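Local structure of Lv-ranaspumin (Lv-RSN-1) (Leptodactylus vastus, 4K82) at residues A[152-156]-A[183-189]. The protein probably acts as a surfactant that lowers surface tension and helps to form and stabilise the foam nest of the frog. Sequence-based numbering, arbitrary orientation.
Sequences PELII and FVKDGIL
The first turn of helix 152-165, closed by the hydrogen bond Ile156 N to Pro152 O (3.0 Å), packs against one face of a two-stranded antiparallel hairpin. Its axis runs nearly antiparallel to strand 183-185, at 155° and 8.7 Å at closest approach. Phe183 is extended, its CA-to-CB bond pointing away from the helix, and its carbonyl C lies 4.0 Å from CD1 of Ile156 (m, t). Val184 (chi1 t) points toward the helix: its CG2 meets Pro152 CB at 3.7 Å, Ile156 CD1 at 3.9 Å and Glu153 OE1 at 3.3 Å. A water accepts from Val184 N and donates to Glu153 OE1, 2.8 Å each. Lys185 to Ile188 form the two-residue type I' turn of this β-hairpin, in an otherwise largely helical protein; hydrogen bonds Lys185 N to Ile188 O (3.0 Å) and Ile188 N to Lys185 O (3.1 Å) close it. Asp186 and Gly187 both have positive phi; at Gly187 (84/-4) a CB would collide with Asp186 O. Leu189, its CA 6.5 Å from that of Pro152, leaves sideways, but chi1 of -96° with chi2 p brings its end against the helix: CD1 to Pro152 CB at 3.8 Å, CG to Ile156 CG1 at 3.8 Å and CD2 to Ile155 CG2 at 3.9 Å.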
ATOM      1  N   PRO A 152     -17.135  11.518  16.841  1.00 24.72           N
ATOM      2  CA  PRO A 152     -17.549  10.924  15.560  1.00 21.21           C
ATOM      3  C   PRO A 152     -17.930  11.954  14.484  1.00 21.80           C
ATOM      4  O   PRO A 152     -17.737  11.663  13.304  1.00 21.74           O
ATOM      5  CB  PRO A 152     -18.756  10.053  15.940  1.00 23.12           C
ATOM      6  CG  PRO A 152     -19.260  10.641  17.215  1.00 26.00           C
ATOM      7  CD  PRO A 152     -18.040  11.156  17.944  1.00 21.58           C
ATOM      8  N   GLU A 153     -18.448  13.123  14.854  1.00 20.24           N
ATOM      9  CA  GLU A 153     -18.713  14.134  13.834  1.00 21.91           C
ATOM     10  C   GLU A 153     -17.405  14.618  13.221  1.00 24.94           C
ATOM     11  O   GLU A 153     -17.343  14.898  12.024  1.00 24.35           O
ATOM     12  CB  GLU A 153     -19.512  15.330  14.391  1.00 25.75           C
ATOM     13  CG  GLU A 153     -20.970  15.003  14.713  1.00 24.74           C
ATOM     14  CD  GLU A 153     -21.842  14.730  13.483  1.00 32.66           C
ATOM     15  OE1 GLU A 153     -22.882  14.044  13.629  1.00 30.74           O
ATOM     16  OE2 GLU A 153     -21.514  15.211  12.378  1.00 31.44           O
ATOM     17  N   LEU A 154     -16.364  14.728  14.043  1.00 21.38           N
ATOM     18  CA  LEU A 154     -15.071  15.161  13.544  1.00 21.64           C
ATOM     19  C   LEU A 154     -14.459  14.075  12.671  1.00 20.53           C
ATOM     20  O   LEU A 154     -13.814  14.376  11.657  1.00 22.43           O
ATOM     21  CB  LEU A 154     -14.126  15.508  14.693  1.00 24.48           C
ATOM     22  CG  LEU A 154     -13.180  16.659  14.381  1.00 40.72           C
ATOM     23  CD1 LEU A 154     -13.983  17.947  14.207  1.00 35.48           C
ATOM     24  CD2 LEU A 154     -12.176  16.794  15.500  1.00 46.50           C
ATOM     25  N   ILE A 155     -14.662  12.817  13.057  1.00 20.30           N
ATOM     26  CA  ILE A 155     -14.147  11.700  12.254  1.00 20.39           C
ATOM     27  C   ILE A 155     -14.780  11.677  10.864  1.00 23.31           C
ATOM     28  O   ILE A 155     -14.090  11.443   9.862  1.00 19.34           O
ATOM     29  CB  ILE A 155     -14.347  10.348  12.966  1.00 20.81           C
ATOM     30  CG1 ILE A 155     -13.479  10.282  14.230  1.00 25.53           C
ATOM     31  CG2 ILE A 155     -14.004   9.184  12.047  1.00 18.67           C
ATOM     32  CD1 ILE A 155     -13.711   9.041  15.067  1.00 26.44           C
ATOM     33  N   ILE A 156     -16.090  11.907  10.801  1.00 20.25           N
ATOM     34  CA  ILE A 156     -16.788  11.985   9.514  1.00 17.64           C
ATOM     35  C   ILE A 156     -16.184  13.071   8.623  1.00 23.63           C
ATOM     36  O   ILE A 156     -15.898  12.828   7.449  1.00 23.97           O
ATOM     37  CB  ILE A 156     -18.302  12.197   9.695  1.00 22.31           C
ATOM     38  CG1 ILE A 156     -18.931  10.922  10.231  1.00 26.21           C
ATOM     39  CG2 ILE A 156     -18.959  12.617   8.378  1.00 23.41           C
ATOM     40  CD1 ILE A 156     -20.374  11.110  10.598  1.00 22.79           C
ATOM     41  N   PHE A 183     -23.618   8.554   8.890  1.00 23.59           N
ATOM     42  CA  PHE A 183     -24.256   9.216  10.026  1.00 27.01           C
ATOM     43  C   PHE A 183     -23.583   8.788  11.314  1.00 23.65           C
ATOM     44  O   PHE A 183     -23.004   7.718  11.399  1.00 24.76           O
ATOM     45  CB  PHE A 183     -25.716   8.772  10.182  1.00 31.19           C
ATOM     46  CG  PHE A 183     -26.599   9.064   9.010  1.00 38.99           C
ATOM     47  CD1 PHE A 183     -26.682   8.173   7.947  1.00 32.61           C
ATOM     48  CD2 PHE A 183     -27.409  10.191   9.003  1.00 42.96           C
ATOM     49  CE1 PHE A 183     -27.521   8.425   6.876  1.00 35.84           C
ATOM     50  CE2 PHE A 183     -28.254  10.451   7.934  1.00 47.62           C
ATOM     51  CZ  PHE A 183     -28.308   9.565   6.867  1.00 42.26           C
ATOM     52  N   VAL A 184     -23.725   9.601  12.349  1.00 24.33           N
ATOM     53  CA  VAL A 184     -23.494   9.097  13.688  1.00 20.50           C
ATOM     54  C   VAL A 184     -24.799   8.462  14.150  1.00 23.74           C
ATOM     55  O   VAL A 184     -25.859   9.071  14.029  1.00 25.05           O
ATOM     56  CB  VAL A 184     -23.126  10.211  14.656  1.00 22.80           C
ATOM     57  CG1 VAL A 184     -22.815   9.616  16.009  1.00 21.77           C
ATOM     58  CG2 VAL A 184     -21.904  10.969  14.135  1.00 26.32           C
ATOM     59  N   LYS A 185     -24.714   7.235  14.648  1.00 21.08           N
ATOM     60  CA  LYS A 185     -25.871   6.502  15.148  1.00 22.14           C
ATOM     61  C   LYS A 185     -25.434   5.883  16.460  1.00 22.83           C
ATOM     62  O   LYS A 185     -24.499   5.095  16.477  1.00 23.19           O
ATOM     63  CB  LYS A 185     -26.257   5.409  14.141  1.00 25.01           C
ATOM     64  CG  LYS A 185     -27.427   4.516  14.532  1.00 37.42           C
ATOM     65  CD  LYS A 185     -27.782   3.575  13.374  1.00 37.99           C
ATOM     66  CE  LYS A 185     -28.930   2.629  13.725  1.00 51.79           C
ATOM     67  NZ  LYS A 185     -28.534   1.552  14.683  1.00 57.84           N
ATOM     68  N   ASP A 186     -26.082   6.250  17.568  1.00 24.04           N
ATOM     69  CA  ASP A 186     -25.731   5.660  18.862  1.00 25.38           C
ATOM     70  C   ASP A 186     -24.227   5.780  19.192  1.00 23.49           C
ATOM     71  O   ASP A 186     -23.640   4.884  19.791  1.00 23.94           O
ATOM     72  CB  ASP A 186     -26.176   4.186  18.888  1.00 24.81           C
ATOM     73  CG  ASP A 186     -26.201   3.596  20.290  1.00 34.07           C
ATOM     74  OD1 ASP A 186     -26.741   4.258  21.198  1.00 26.89           O
ATOM     75  OD2 ASP A 186     -25.676   2.473  20.477  1.00 36.36           O
ATOM     76  N   GLY A 187     -23.606   6.885  18.799  1.00 24.17           N
ATOM     77  CA  GLY A 187     -22.203   7.116  19.123  1.00 26.79           C
ATOM     78  C   GLY A 187     -21.142   6.487  18.215  1.00 30.74           C
ATOM     79  O   GLY A 187     -19.943   6.711  18.409  1.00 29.04           O
ATOM     80  N   ILE A 188     -21.558   5.696  17.234  1.00 26.82           N
ATOM     81  CA  ILE A 188     -20.599   5.140  16.269  1.00 23.83           C
ATOM     82  C   ILE A 188     -20.912   5.586  14.839  1.00 27.65           C
ATOM     83  O   ILE A 188     -22.030   5.997  14.529  1.00 24.31           O
ATOM     84  CB  ILE A 188     -20.522   3.598  16.311  1.00 30.16           C
ATOM     85  CG1 ILE A 188     -21.873   2.968  15.979  1.00 28.29           C
ATOM     86  CG2 ILE A 188     -20.030   3.122  17.661  1.00 32.71           C
ATOM     87  CD1 ILE A 188     -21.785   1.488  15.673  1.00 35.73           C
ATOM     88  N   LEU A 189     -19.919   5.520  13.959  1.00 25.38           N
ATOM     89  CA  LEU A 189     -20.191   5.848  12.568  1.00 24.08           C
ATOM     90  C   LEU A 189     -21.095   4.767  11.987  1.00 22.89           C
ATOM     91  O   LEU A 189     -20.923   3.576  12.255  1.00 28.17           O
ATOM     92  CB  LEU A 189     -18.893   5.972  11.759  1.00 20.67           C
ATOM     93  CG  LEU A 189     -18.318   7.379  11.570  1.00 27.32           C
ATOM     94  CD1 LEU A 189     -17.920   8.018  12.885  1.00 29.66           C
ATOM     95  CD2 LEU A 189     -17.123   7.319  10.622  1.00 26.62           C
TER
HETATM   96  O   HOH W   1     -24.437  12.294  12.020  1.00 27.40           O